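Local coordinates for Di-haem cytochrome c peroxidase family protein (Burkholderia thailandensis E264, PDB 6NX0) that binds two covalently attached c-type hemes, reaches an atypically stable bis-Fe(IV) state and probably works as a cytochrome c peroxidase, at residues A266-R271 / S312-S317; D273-K278 / Q285-L290; A291-P296 / V451-T456; S303-S308 / P370-V375. All coordinates share one frame; numbering follows the deposited sequence.

Interaction 1. Residues A266-R271 / S312-S317; sequences APFSSR and SRPERS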
loop_
_atom_site.group_PDB
_atom_site.type_symbol
_atom_site.label_atom_id
_atom_site.label_comp_id
_atom_site.label_asym_id
_atom_site.label_seq_id
_atom_site.Cartn_x
_atom_site.Cartn_y
_atom_site.Cartn_z
ATOM N N ALA A 266 10.272 -9.577 4.213
ATOM C CA ALA A 266 9.859 -8.975 5.487
ATOM C C ALA A 266 11.079 -8.935 6.410
ATOM O O ALA A 266 11.176 -9.694 7.385
ATOM C CB ALA A 266 8.702 -9.765 6.105
ATOM N N PRO A 267 12.031 -8.030 6.136
ATOM C CA PRO A 267 13.338 -8.105 6.820
ATOM C C PRO A 267 13.337 -7.659 8.273
ATOM O O PRO A 267 14.123 -8.203 9.068
ATOM C CB PRO A 267 14.238 -7.191 5.971
ATOM C CG PRO A 267 13.497 -6.951 4.670
ATOM C CD PRO A 267 12.047 -7.080 5.003
ATOM N N PHE A 268 12.541 -6.653 8.647
ATOM C CA PHE A 268 12.547 -6.107 10.008
ATOM C C PHE A 268 13.969 -5.747 10.450
ATOM O O PHE A 268 14.465 -6.207 11.481
ATOM C CB PHE A 268 11.899 -7.093 10.990
ATOM C CG PHE A 268 10.431 -7.338 10.733
ATOM C CD1 PHE A 268 9.479 -6.374 11.044
ATOM C CD2 PHE A 268 10.004 -8.546 10.207
ATOM C CE1 PHE A 268 8.136 -6.602 10.814
ATOM C CE2 PHE A 268 8.658 -8.775 9.975
ATOM C CZ PHE A 268 7.729 -7.795 10.293
ATOM N N SER A 269 14.618 -4.900 9.643
ATOM C CA SER A 269 16.025 -4.556 9.844
ATOM C C SER A 269 16.225 -3.064 10.084
ATOM O O SER A 269 17.338 -2.564 9.911
ATOM C CB SER A 269 16.860 -5.007 8.649
ATOM O OG SER A 269 16.555 -4.241 7.497
ATOM N N SER A 270 15.195 -2.354 10.522
ATOM C CA SER A 270 15.295 -0.916 10.706
ATOM C C SER A 270 15.864 -0.591 12.082
ATOM O O SER A 270 15.953 -1.450 12.965
ATOM C CB SER A 270 13.934 -0.255 10.541
ATOM O OG SER A 270 13.091 -0.563 11.642
ATOM N N ARG A 271 16.212 0.684 12.269
ATOM C CA ARG A 271 16.642 1.133 13.597
ATOM C C ARG A 271 15.497 1.061 14.601
ATOM O O ARG A 271 15.734 0.764 15.776
ATOM C CB ARG A 271 17.248 2.536 13.519
ATOM C CG ARG A 271 18.660 2.495 12.918
ATOM C CD ARG A 271 19.365 3.869 12.872
ATOM N NE ARG A 271 19.303 4.564 14.159
ATOM C CZ ARG A 271 18.499 5.590 14.443
ATOM N NH1 ARG A 271 17.687 6.123 13.534
ATOM N NH2 ARG A 271 18.521 6.106 15.657
ATOM N N SER A 312 9.420 -7.966 22.175
ATOM C CA SER A 312 10.517 -7.792 21.230
ATOM C C SER A 312 10.173 -8.455 19.900
ATOM O O SER A 312 11.051 -9.045 19.259
ATOM C CB SER A 312 11.825 -8.378 21.781
ATOM O OG SER A 312 11.994 -8.091 23.157
ATOM N N ARG A 313 8.904 -8.384 19.485
ATOM C CA ARG A 313 8.460 -8.998 18.234
ATOM C C ARG A 313 8.122 -7.909 17.221
ATOM O O ARG A 313 7.029 -7.323 17.273
ATOM C CB ARG A 313 7.258 -9.913 18.464
ATOM C CG ARG A 313 7.603 -11.138 19.304
ATOM N N PRO A 314 9.023 -7.597 16.295
ATOM C CA PRO A 314 8.761 -6.514 15.333
ATOM C C PRO A 314 7.468 -6.639 14.533
ATOM O O PRO A 314 6.931 -5.603 14.107
ATOM C CB PRO A 314 9.997 -6.592 14.423
ATOM C CG PRO A 314 10.522 -7.989 14.613
ATOM C CD PRO A 314 10.357 -8.175 16.075
ATOM N N GLU A 315 6.941 -7.847 14.288
ATOM C CA GLU A 315 5.741 -7.925 13.453
ATOM C C GLU A 315 4.500 -7.407 14.144
ATOM O O GLU A 315 3.467 -7.290 13.488
ATOM C CB GLU A 315 5.425 -9.339 12.967
ATOM C CG GLU A 315 6.584 -10.277 12.962
ATOM C CD GLU A 315 6.825 -10.856 14.333
ATOM O OE1 GLU A 315 5.879 -11.470 14.876
ATOM O OE2 GLU A 315 7.941 -10.666 14.876
ATOM N N ARG A 316 4.553 -7.108 15.443
ATOM C CA ARG A 316 3.450 -6.385 16.052
ATOM C C ARG A 316 3.509 -4.891 15.748
ATOM O O ARG A 316 2.683 -4.135 16.259
ATOM C CB ARG A 316 3.422 -6.638 17.567
ATOM C CG ARG A 316 3.002 -8.077 17.959
ATOM C CD ARG A 316 2.702 -8.226 19.472
ATOM N NE ARG A 316 1.971 -9.456 19.817
ATOM C CZ ARG A 316 0.721 -9.721 19.444
ATOM N NH1 ARG A 316 0.056 -8.863 18.692
ATOM N NH2 ARG A 316 0.133 -10.858 19.811
ATOM N N SER A 317 4.459 -4.444 14.917
ATOM C CA SER A 317 4.556 -3.035 14.528
ATOM C C SER A 317 4.605 -2.981 13.010
ATOM O O SER A 317 5.667 -2.826 12.406
ATOM C CB SER A 317 5.749 -2.355 15.141
ATOM O OG SER A 317 5.613 -2.280 16.555
#
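Pro-314 O, lying 3.6 Å from CE1 of Phe-268, accepts the backbone N-H of Ser-317 with an N to O distance of 2.8 Å. A second backbone bond, Arg-316 N to Arg-313 O at 3.1 Å, helps wind residues 314-316 into a short 3-10 turn, and the Phe-268 ring rests against the first two residues of that turn. The tightest touch is with the proline ring, whose CB comes within 3.4 Å of Phe-268 CD1. Pro-314 CG stands 3.9 Å from Phe-268 CG, so the pyrrolidine follows the root of the aromatic ring and one neighbouring carbon. At the far end, Phe-268 CZ meets Glu-315, 3.7 Å from its CA and 3.8 Å from its CG. Here it is the aliphatic part of the glutamate that touches. Its chain bends at chi2 (82°), and the carboxylate plane stands almost perpendicular to the phenyl ring. The contact joins two loops of the diheme peroxidase: one between helices 245-260 and 271-276, the other running from helix 284-293 to strand 324-325. Phe-268 has left-handed backbone angles (phi 52°) and points its CB at the turn. Its backbone N is hydrogen-bonded to the hydroxyl of Tyr-165, whose ring also makes an edge-to-face pair with the Phe-268 ring. Arg-373 and Asp-273 pack against the same phenylalanine. Two residues on, Ser-270 is the N-cap of helix 271-276: its side chain caps a backbone N of the first turn, and OG is also hydrogen-bonded to Asp-273 OD2.

Interaction 2. Residues D273-K278 / Q285-L290; sequences DAYVTK and QEMRGL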
loop_
_atom_site.group_PDB
_atom_site.type_symbol
_atom_site.label_atom_id
_atom_site.label_comp_id
_atom_site.label_asym_id
_atom_site.label_seq_id
_atom_site.Cartn_x
_atom_site.Cartn_y
_atom_site.Cartn_z
ATOM N N ASP A 273 13.361 -1.374 14.596
ATOM C CA ASP A 273 13.385 -2.793 14.970
ATOM C C ASP A 273 14.519 -3.091 15.945
ATOM O O ASP A 273 14.369 -3.921 16.847
ATOM C CB ASP A 273 13.498 -3.667 13.727
ATOM C CG ASP A 273 12.290 -3.544 12.832
ATOM O OD1 ASP A 273 11.155 -3.718 13.351
ATOM O OD2 ASP A 273 12.474 -3.244 11.632
ATOM N N ALA A 274 15.655 -2.414 15.796
ATOM C CA ALA A 274 16.744 -2.614 16.748
ATOM C C ALA A 274 16.392 -2.043 18.113
ATOM O O ALA A 274 16.859 -2.553 19.141
ATOM C CB ALA A 274 18.021 -1.977 16.210
ATOM N N TYR A 275 15.585 -0.983 18.141
ATOM C CA TYR A 275 15.090 -0.421 19.392
ATOM C C TYR A 275 14.085 -1.355 20.061
ATOM O O TYR A 275 14.067 -1.471 21.292
ATOM C CB TYR A 275 14.471 0.949 19.120
ATOM C CG TYR A 275 13.484 1.419 20.156
ATOM C CD1 TYR A 275 13.916 2.016 21.332
ATOM C CD2 TYR A 275 12.115 1.277 19.952
ATOM C CE1 TYR A 275 13.011 2.454 22.286
ATOM C CE2 TYR A 275 11.204 1.717 20.902
ATOM C CZ TYR A 275 11.661 2.304 22.063
ATOM O OH TYR A 275 10.760 2.741 23.011
ATOM N N VAL A 276 13.246 -2.033 19.265
ATOM C CA VAL A 276 12.256 -2.961 19.813
ATOM C C VAL A 276 12.926 -4.230 20.319
ATOM O O VAL A 276 12.554 -4.766 21.368
ATOM C CB VAL A 276 11.184 -3.281 18.752
ATOM C CG1 VAL A 276 10.298 -4.458 19.191
ATOM C CG2 VAL A 276 10.342 -2.073 18.494
ATOM N N THR A 277 13.902 -4.752 19.575
ATOM C CA THR A 277 14.531 -6.011 19.952
ATOM C C THR A 277 15.805 -5.773 20.756
ATOM O O THR A 277 15.778 -5.847 21.987
ATOM C CB THR A 277 14.825 -6.865 18.718
ATOM O OG1 THR A 277 15.828 -6.231 17.909
ATOM C CG2 THR A 277 13.559 -7.077 17.903
ATOM N N LYS A 278 16.920 -5.467 20.077
ATOM C CA LYS A 278 18.250 -5.354 20.696
ATOM C C LYS A 278 18.373 -4.174 21.694
ATOM O O LYS A 278 19.479 -3.934 22.229
ATOM C CB LYS A 278 19.313 -5.221 19.604
ATOM N N GLN A 285 15.197 13.046 19.911
ATOM C CA GLN A 285 14.192 13.552 18.981
ATOM C C GLN A 285 13.317 12.429 18.454
ATOM O O GLN A 285 12.097 12.594 18.345
ATOM C CB GLN A 285 14.853 14.280 17.819
ATOM C CG GLN A 285 13.833 14.737 16.789
ATOM C CD GLN A 285 14.440 15.459 15.621
ATOM O OE1 GLN A 285 15.506 15.081 15.123
ATOM N NE2 GLN A 285 13.756 16.497 15.154
ATOM N N GLU A 286 13.923 11.308 18.063
ATOM C CA GLU A 286 13.133 10.171 17.567
ATOM C C GLU A 286 12.161 9.679 18.633
ATOM O O GLU A 286 11.000 9.352 18.334
ATOM C CB GLU A 286 14.064 9.048 17.082
ATOM C CG GLU A 286 14.818 9.414 15.783
ATOM C CD GLU A 286 16.064 8.599 15.519
ATOM O OE1 GLU A 286 16.464 7.797 16.382
ATOM O OE2 GLU A 286 16.632 8.738 14.408
ATOM N N MET A 287 12.600 9.653 19.894
ATOM C CA MET A 287 11.702 9.285 20.984
ATOM C C MET A 287 10.587 10.318 21.172
ATOM O O MET A 287 9.446 9.941 21.475
ATOM C CB MET A 287 12.509 9.097 22.278
ATOM C CG MET A 287 13.463 7.908 22.256
ATOM S SD MET A 287 12.695 6.317 21.932
ATOM C CE MET A 287 11.715 6.083 23.423
ATOM N N ARG A 288 10.867 11.614 21.001
ATOM C CA ARG A 288 9.774 12.590 21.049
ATOM C C ARG A 288 8.761 12.307 19.958
ATOM O O ARG A 288 7.547 12.419 20.175
ATOM C CB ARG A 288 10.287 14.017 20.918
ATOM C CG ARG A 288 11.059 14.504 22.113
ATOM C CD ARG A 288 11.188 16.004 22.098
ATOM N NE ARG A 288 11.814 16.546 20.899
ATOM C CZ ARG A 288 13.133 16.619 20.707
ATOM N NH1 ARG A 288 13.976 16.163 21.631
ATOM N NH2 ARG A 288 13.609 17.133 19.585
ATOM N N GLY A 289 9.243 11.998 18.758
ATOM C CA GLY A 289 8.329 11.702 17.664
ATOM C C GLY A 289 7.497 10.459 17.907
ATOM O O GLY A 289 6.312 10.427 17.574
ATOM N N LEU A 290 8.110 9.409 18.461
ATOM C CA LEU A 290 7.376 8.202 18.818
ATOM C C LEU A 290 6.283 8.532 19.823
ATOM O O LEU A 290 5.150 8.060 19.702
ATOM C CB LEU A 290 8.325 7.157 19.405
ATOM C CG LEU A 290 7.730 5.905 20.038
ATOM C CD1 LEU A 290 6.928 5.109 19.031
ATOM C CD2 LEU A 290 8.846 5.065 20.636
#
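A Met-aromatic contact joins two successive helices, 271-276 and 284-293, where Met-287 of the second lays its sulfur against the ring of Tyr-275 in the first. SD lies 4.5 Å from the centroid of the Tyr-275 ring and 37° off its normal, a slanting approach. The sulfur is nearest the CE1 carbon of the tyrosine, at 3.9 Å, while the methyl CE runs on to the phenol end, 3.5 Å from Tyr-275 OH. Two bends, at chi2 (-58°) and chi3 (-68°), fold the methionine chain over so that its end comes closer to the tyrosine than its root would suggest. Leu-290, one helical turn further on, approaches the CE2 side of the same ring: its CD2 is 4.1 Å from Tyr-275 CE2 and 3.8 Å from Tyr-275 OH. Both residues touch the tyrosine from the same side of its ring plane, the thioether at CE1 and the leucine methyl at CE2. Asp-273 O accepts both Thr-277 N and Thr-277 OG1, the latter at 2.9 Å; the two donors reach it from opposite faces of the carbonyl plane. The carboxylate of Asp-273 forms a salt bridge with Arg-373. On the second helix, Arg-288 and Gln-285 both bind Asp-449, and Leu-290 also touches Phe-453, which ties this helix to helix 444-455. The two consecutive helices are joined by a short loop, and the second precedes the CXXCH heme-binding segment, consistent with the first helix of a cytochrome c fold.

Interaction 3. Residues A291-P296 / V451-T456; sequences ALFRNP and VAFLRT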
loop_
_atom_site.group_PDB
_atom_site.type_symbol
_atom_site.label_atom_id
_atom_site.label_comp_id
_atom_site.label_asym_id
_atom_site.label_seq_id
_atom_site.Cartn_x
_atom_site.Cartn_y
_atom_site.Cartn_z
ATOM N N ALA A 291 6.594 9.379 20.803
ATOM C CA ALA A 291 5.566 9.738 21.776
ATOM C C ALA A 291 4.446 10.552 21.132
ATOM O O ALA A 291 3.270 10.355 21.463
ATOM C CB ALA A 291 6.202 10.490 22.937
ATOM N N LEU A 292 4.775 11.469 20.212
ATOM C CA LEU A 292 3.732 12.204 19.493
ATOM C C LEU A 292 2.872 11.260 18.663
ATOM O O LEU A 292 1.654 11.448 18.548
ATOM C CB LEU A 292 4.369 13.251 18.585
ATOM C CG LEU A 292 4.926 14.451 19.341
ATOM C CD1 LEU A 292 5.977 15.129 18.491
ATOM C CD2 LEU A 292 3.820 15.442 19.680
ATOM N N PHE A 293 3.516 10.279 18.038
ATOM C CA PHE A 293 2.850 9.296 17.189
ATOM C C PHE A 293 1.780 8.534 17.942
ATOM O O PHE A 293 0.751 8.173 17.354
ATOM C CB PHE A 293 3.913 8.343 16.631
ATOM C CG PHE A 293 3.453 7.498 15.469
ATOM C CD1 PHE A 293 2.894 6.256 15.656
ATOM C CD2 PHE A 293 3.634 7.963 14.178
ATOM C CE1 PHE A 293 2.477 5.503 14.567
ATOM C CE2 PHE A 293 3.240 7.219 13.095
ATOM C CZ PHE A 293 2.674 5.988 13.278
ATOM N N ARG A 294 2.005 8.292 19.239
ATOM C CA ARG A 294 1.113 7.523 20.095
ATOM C C ARG A 294 0.280 8.401 21.017
ATOM O O ARG A 294 -0.409 7.868 21.898
ATOM C CB ARG A 294 1.916 6.536 20.940
ATOM C CG ARG A 294 2.599 5.476 20.142
ATOM C CD ARG A 294 2.968 4.292 21.017
ATOM N NE ARG A 294 4.143 4.585 21.810
ATOM C CZ ARG A 294 4.900 3.644 22.360
ATOM N NH1 ARG A 294 5.981 3.977 23.071
ATOM N NH2 ARG A 294 4.566 2.372 22.188
ATOM N N ASN A 295 0.352 9.718 20.861
ATOM C CA ASN A 295 -0.346 10.652 21.736
ATOM C C ASN A 295 -1.709 10.947 21.122
ATOM O O ASN A 295 -1.772 11.566 20.043
ATOM C CB ASN A 295 0.473 11.922 21.904
ATOM C CG ASN A 295 -0.173 12.948 22.841
ATOM O OD1 ASN A 295 -1.383 12.965 23.056
ATOM N ND2 ASN A 295 0.653 13.854 23.360
ATOM N N PRO A 296 -2.814 10.534 21.747
ATOM C CA PRO A 296 -4.127 10.713 21.108
ATOM C C PRO A 296 -4.549 12.159 20.976
ATOM O O PRO A 296 -5.498 12.461 20.242
ATOM C CB PRO A 296 -5.073 9.943 22.035
ATOM C CG PRO A 296 -4.378 9.957 23.368
ATOM C CD PRO A 296 -2.912 9.870 23.060
ATOM N N VAL A 451 8.534 13.289 11.689
ATOM C CA VAL A 451 9.368 12.884 10.551
ATOM C C VAL A 451 10.610 12.134 11.024
ATOM O O VAL A 451 10.964 11.085 10.479
ATOM C CB VAL A 451 9.735 14.110 9.704
ATOM C CG1 VAL A 451 10.788 13.751 8.643
ATOM C CG2 VAL A 451 8.506 14.716 9.083
ATOM N N ALA A 452 11.282 12.648 12.060
ATOM C CA ALA A 452 12.450 11.945 12.584
ATOM C C ALA A 452 12.100 10.521 13.007
ATOM O O ALA A 452 12.838 9.568 12.738
ATOM C CB ALA A 452 13.042 12.716 13.764
ATOM N N PHE A 453 10.942 10.337 13.655
ATOM C CA PHE A 453 10.558 8.990 14.021
ATOM C C PHE A 453 10.291 8.126 12.790
ATOM O O PHE A 453 10.728 6.980 12.734
ATOM C CB PHE A 453 9.334 9.029 14.931
ATOM C CG PHE A 453 8.756 7.692 15.149
ATOM C CD1 PHE A 453 9.469 6.716 15.810
ATOM C CD2 PHE A 453 7.493 7.377 14.650
ATOM C CE1 PHE A 453 8.946 5.446 15.972
ATOM C CE2 PHE A 453 6.962 6.114 14.811
ATOM C CZ PHE A 453 7.680 5.144 15.462
ATOM N N LEU A 454 9.573 8.649 11.791
ATOM C CA LEU A 454 9.279 7.822 10.616
ATOM C C LEU A 454 10.550 7.380 9.909
ATOM O O LEU A 454 10.582 6.312 9.290
ATOM C CB LEU A 454 8.369 8.576 9.657
ATOM C CG LEU A 454 6.955 8.830 10.215
ATOM C CD1 LEU A 454 6.141 9.647 9.200
ATOM C CD2 LEU A 454 6.264 7.511 10.578
ATOM N N ARG A 455 11.603 8.187 9.982
ATOM C CA ARG A 455 12.852 7.802 9.342
ATOM C C ARG A 455 13.521 6.612 10.032
ATOM O O ARG A 455 14.352 5.939 9.414
ATOM C CB ARG A 455 13.774 9.030 9.300
ATOM C CG ARG A 455 13.292 10.139 8.389
ATOM C CD ARG A 455 14.002 11.490 8.692
ATOM N NE ARG A 455 15.456 11.377 8.538
ATOM C CZ ARG A 455 16.108 11.497 7.381
ATOM N NH1 ARG A 455 15.447 11.743 6.261
ATOM N NH2 ARG A 455 17.438 11.355 7.360
ATOM N N THR A 456 13.157 6.290 11.279
ATOM C CA THR A 456 13.689 5.093 11.929
ATOM C C THR A 456 13.094 3.798 11.384
ATOM O O THR A 456 13.570 2.710 11.736
ATOM C CB THR A 456 13.468 5.120 13.456
ATOM O OG1 THR A 456 12.093 4.822 13.791
ATOM C CG2 THR A 456 13.914 6.449 14.074
#
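Phe-293, in the last turn of helix 284-293, packs on Phe-453 of helix 444-455, a pairing consistent with the packing of first and last helices in the cytochrome c fold. The tight part lies inward. CG of Phe-293 is anti to its backbone N (chi1 -165°), which sends the ring toward helix 444-455. CE2 of Phe-453 sits over one face of the Phe-293 ring, offset toward its rim, 3.8 Å from Phe-293 CG. The two ring planes make an angle of 59° with centroids 5.2 Å apart, an oblique pair, neither stacked nor edge-to-face. CE2 of Phe-293 lies 3.9 Å from CD2 of Leu-454. The leucine reaches it with the end of its branch. Phe-293 also touches Cys-301 and His-305, so its ring sits between helix 444-455 and the heme attachment site. The outer side is looser. Beyond Phe-293 the chain leaves the helix at Arg-294, whose guanidinium forms a salt bridge with Asp-309, and continues to the solvent-exposed Pro-296, well clear of residues 451-456. At the other helix, Phe-453 O holds two donors, Thr-456 N at 2.9 Å and Thr-456 OG1 at 2.8 Å. The hydroxyl lies in the carbonyl plane of Phe-453, with a C=O...OG1 angle of 153°.

Interaction 4. Residues S303-S308 / P370-V375; sequences SCHTLS and PGLRNV. With HEC (heme c), chain C.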
loop_
_atom_site.group_PDB
_atom_site.type_symbol
_atom_site.label_atom_id
_atom_site.label_comp_id
_atom_site.label_asym_id
_atom_site.label_seq_id
_atom_site.Cartn_x
_atom_site.Cartn_y
_atom_site.Cartn_z
ATOM N N SER A 303 -3.685 5.404 16.112
ATOM C CA SER A 303 -5.073 4.961 16.043
ATOM C C SER A 303 -5.390 4.290 14.723
ATOM O O SER A 303 -6.359 3.528 14.646
ATOM C CB SER A 303 -6.020 6.135 16.273
ATOM O OG SER A 303 -5.959 7.092 15.237
ATOM N N CYS A 304 -4.602 4.558 13.680
ATOM C CA CYS A 304 -4.755 3.911 12.384
ATOM C C CYS A 304 -3.502 3.155 11.988
ATOM O O CYS A 304 -3.589 2.025 11.510
ATOM C CB CYS A 304 -5.079 4.955 11.307
ATOM S SG CYS A 304 -6.605 5.838 11.679
ATOM N N HIS A 305 -2.340 3.778 12.162
ATOM C CA HIS A 305 -1.038 3.174 11.871
ATOM C C HIS A 305 -0.528 2.491 13.135
ATOM O O HIS A 305 0.341 3.000 13.851
ATOM C CB HIS A 305 -0.039 4.226 11.398
ATOM C CG HIS A 305 -0.454 4.982 10.176
ATOM N ND1 HIS A 305 -0.320 4.477 8.897
ATOM C CD2 HIS A 305 -0.944 6.238 10.033
ATOM C CE1 HIS A 305 -0.743 5.381 8.027
ATOM N NE2 HIS A 305 -1.122 6.457 8.688
ATOM N N THR A 306 -1.050 1.299 13.386
ATOM C CA THR A 306 -0.911 0.703 14.712
ATOM C C THR A 306 0.483 0.130 14.949
ATOM O O THR A 306 1.194 -0.276 14.024
ATOM C CB THR A 306 -1.938 -0.397 14.898
ATOM O OG1 THR A 306 -1.760 -1.352 13.864
ATOM C CG2 THR A 306 -3.341 0.144 14.847
ATOM N N LEU A 307 0.871 0.102 16.224
ATOM C CA LEU A 307 2.170 -0.423 16.606
ATOM C C LEU A 307 2.099 -0.914 18.041
ATOM O O LEU A 307 1.245 -0.496 18.828
ATOM C CB LEU A 307 3.282 0.624 16.477
ATOM C CG LEU A 307 3.380 1.756 17.507
ATOM C CD1 LEU A 307 4.606 2.614 17.240
ATOM C CD2 LEU A 307 2.132 2.646 17.540
ATOM N N SER A 308 3.022 -1.817 18.349
ATOM C CA SER A 308 3.184 -2.380 19.688
ATOM C C SER A 308 4.640 -2.792 19.817
ATOM O O SER A 308 5.044 -3.803 19.226
ATOM C CB SER A 308 2.280 -3.582 19.905
ATOM O OG SER A 308 2.510 -4.123 21.198
ATOM N N PRO A 370 -2.024 2.613 4.745
ATOM C CA PRO A 370 -0.768 1.956 4.365
ATOM C C PRO A 370 0.159 1.822 5.552
ATOM O O PRO A 370 0.203 2.690 6.425
ATOM C CB PRO A 370 -0.176 2.919 3.329
ATOM C CG PRO A 370 -0.673 4.257 3.779
ATOM C CD PRO A 370 -2.043 4.038 4.348
ATOM N N GLY A 371 0.933 0.742 5.563
ATOM C CA GLY A 371 2.021 0.653 6.514
ATOM C C GLY A 371 3.078 1.672 6.154
ATOM O O GLY A 371 3.209 2.058 5.001
ATOM N N LEU A 372 3.820 2.125 7.165
ATOM C CA LEU A 372 4.775 3.220 7.039
ATOM C C LEU A 372 6.231 2.761 7.030
ATOM O O LEU A 372 7.131 3.613 6.997
ATOM C CB LEU A 372 4.549 4.241 8.172
ATOM C CG LEU A 372 3.141 4.853 8.185
ATOM C CD1 LEU A 372 3.014 5.900 9.284
ATOM C CD2 LEU A 372 2.814 5.466 6.838
ATOM N N ARG A 373 6.501 1.458 7.074
ATOM C CA ARG A 373 7.890 1.024 6.969
ATOM C C ARG A 373 8.444 1.432 5.613
ATOM O O ARG A 373 7.783 1.292 4.584
ATOM C CB ARG A 373 8.012 -0.481 7.176
ATOM C CG ARG A 373 7.727 -0.859 8.638
ATOM C CD ARG A 373 7.590 -2.329 8.861
ATOM N NE ARG A 373 7.616 -2.690 10.287
ATOM C CZ ARG A 373 8.725 -2.873 10.990
ATOM N NH1 ARG A 373 9.913 -2.677 10.424
ATOM N NH2 ARG A 373 8.652 -3.207 12.270
ATOM N N ASN A 374 9.667 1.959 5.636
ATOM C CA ASN A 374 10.395 2.481 4.476
ATOM C C ASN A 374 9.725 3.677 3.827
ATOM O O ASN A 374 10.084 4.046 2.699
ATOM C CB ASN A 374 10.669 1.383 3.456
ATOM C CG ASN A 374 11.551 0.329 4.037
ATOM O OD1 ASN A 374 12.735 0.603 4.316
ATOM N ND2 ASN A 374 11.008 -0.857 4.258
ATOM N N VAL A 375 8.820 4.357 4.538
ATOM C CA VAL A 375 8.138 5.510 3.939
ATOM C C VAL A 375 9.124 6.597 3.543
ATOM O O VAL A 375 8.926 7.290 2.538
ATOM C CB VAL A 375 7.039 6.030 4.896
ATOM C CG1 VAL A 375 7.634 6.645 6.154
ATOM C CG2 VAL A 375 6.090 7.008 4.159
HETATM FE FE HEC C . -1.763 8.306 7.918
HETATM C CHA HEC C . -1.270 7.663 4.588
HETATM C CHB HEC C . 1.493 9.356 8.209
HETATM C CHC HEC C . -2.416 9.563 11.042
HETATM C CHD HEC C . -4.887 6.938 7.798
HETATM N NA HEC C . -0.179 8.422 6.656
HETATM C C1A HEC C . -0.192 8.055 5.324
HETATM C C2A HEC C . 1.095 8.400 4.778
HETATM C C3A HEC C . 1.883 8.767 5.796
HETATM C C4A HEC C . 1.095 8.797 7.004
HETATM C CMA HEC C . 3.308 9.307 5.716
HETATM C CAA HEC C . 1.544 8.125 3.325
HETATM C CBA HEC C . 2.151 6.740 3.189
HETATM C CGA HEC C . 2.508 6.326 1.781
HETATM O O1A HEC C . 2.853 5.113 1.639
HETATM O O2A HEC C . 2.192 7.049 0.796
HETATM N NB HEC C . -0.693 9.237 9.354
HETATM C C1B HEC C . 0.672 9.529 9.289
HETATM C C2B HEC C . 1.056 10.180 10.527
HETATM C C3B HEC C . -0.024 10.309 11.296
HETATM C C4B HEC C . -1.128 9.675 10.588
HETATM C CMB HEC C . 2.513 10.585 10.871
HETATM C CAB HEC C . -0.174 11.042 12.653
HETATM C CBB HEC C . 0.197 12.535 12.506
HETATM N NC HEC C . -3.313 8.196 9.207
HETATM C C1C HEC C . -3.403 8.848 10.422
HETATM C C2C HEC C . -4.709 8.584 10.959
HETATM C C3C HEC C . -5.361 7.777 10.112
HETATM C C4C HEC C . -4.510 7.545 8.969
HETATM C CMC HEC C . -5.134 9.106 12.349
HETATM C CAC HEC C . -6.678 7.028 10.372
HETATM C CBC HEC C . -7.799 8.072 10.559
HETATM N ND HEC C . -2.839 7.411 6.468
HETATM C C1D HEC C . -4.141 6.930 6.646
HETATM C C2D HEC C . -4.668 6.591 5.357
HETATM C C3D HEC C . -3.614 6.893 4.364
HETATM C C4D HEC C . -2.482 7.351 5.124
HETATM C CMD HEC C . -6.050 6.033 5.032
HETATM C CAD HEC C . -3.713 6.737 2.841
HETATM C CBD HEC C . -4.353 7.993 2.284
HETATM C CGD HEC C . -4.149 8.095 0.793
HETATM O O1D HEC C . -3.341 7.309 0.239
HETATM O O2D HEC C . -4.668 9.084 0.199
#
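The CXXCH heme-attachment motif of one of the two hemes ends in Cys-304 and His-305, and the imidazole of that histidine is packed by Leu-372 and Pro-370 of a loop lining the pocket. His-305 NE2 lies 2.1 Å from the heme FE as one axial ligand, and Tyr-397 OH is the other. Cys-304 SG is joined to heme CAC by a 1.8 Å thioether bond. Leu-372 covers one face of the imidazole in a CH-pi contact: its CD1 lies 3.8 Å from the centroid of the His-305 ring, 16° off the normal. With Leu-372 CG anti to the carbonyl carbon (chi1 -59°), the other methyl, CD2, turns to the porphyrin, 3.6 Å from heme C3A, and one leucine packs on ligand ring and macrocycle together. At the imidazole edge, close to its plane, Pro-370 O receives only a weak, bent bond from His-305 ND1 (3.1 Å, N-H...O 125°). The stronger partner of that nitrogen is the carbonyl of Phe-319, and the two oxygens together would limit rotation of the ring. Pro-370 rests its CD and CG on the heme, CD 3.3 Å from heme C3D. From Leu-372 the chain makes a type II beta turn, closed by Val-375 N to Leu-372 O at 3.1 Å, and Val-375 CG2 then reaches the heme methyl CMA at 3.9 Å.

The four contacts form one connected group, centres about 9 to 16 Å apart. Interactions 2 and 3 share helix 284-293. Along the chain interaction 2 is nested within the loop closed by interaction 1, and interaction 4 within that closed by interaction 3, while interaction 1 crosses both 3 and 4; interaction 2 closes before either 3 or 4 opens. Arg-373 links interaction 4 to interactions 1 and 2. Phe-293 and Leu-454 reach Leu-372, carrying the packing from the helices to the axial histidine. The pocket of the heme held by Cys-304 and His-305 is thus backed by helices 284-293 and 444-455 and, through Arg-373, joined directly to the loops of interaction 1.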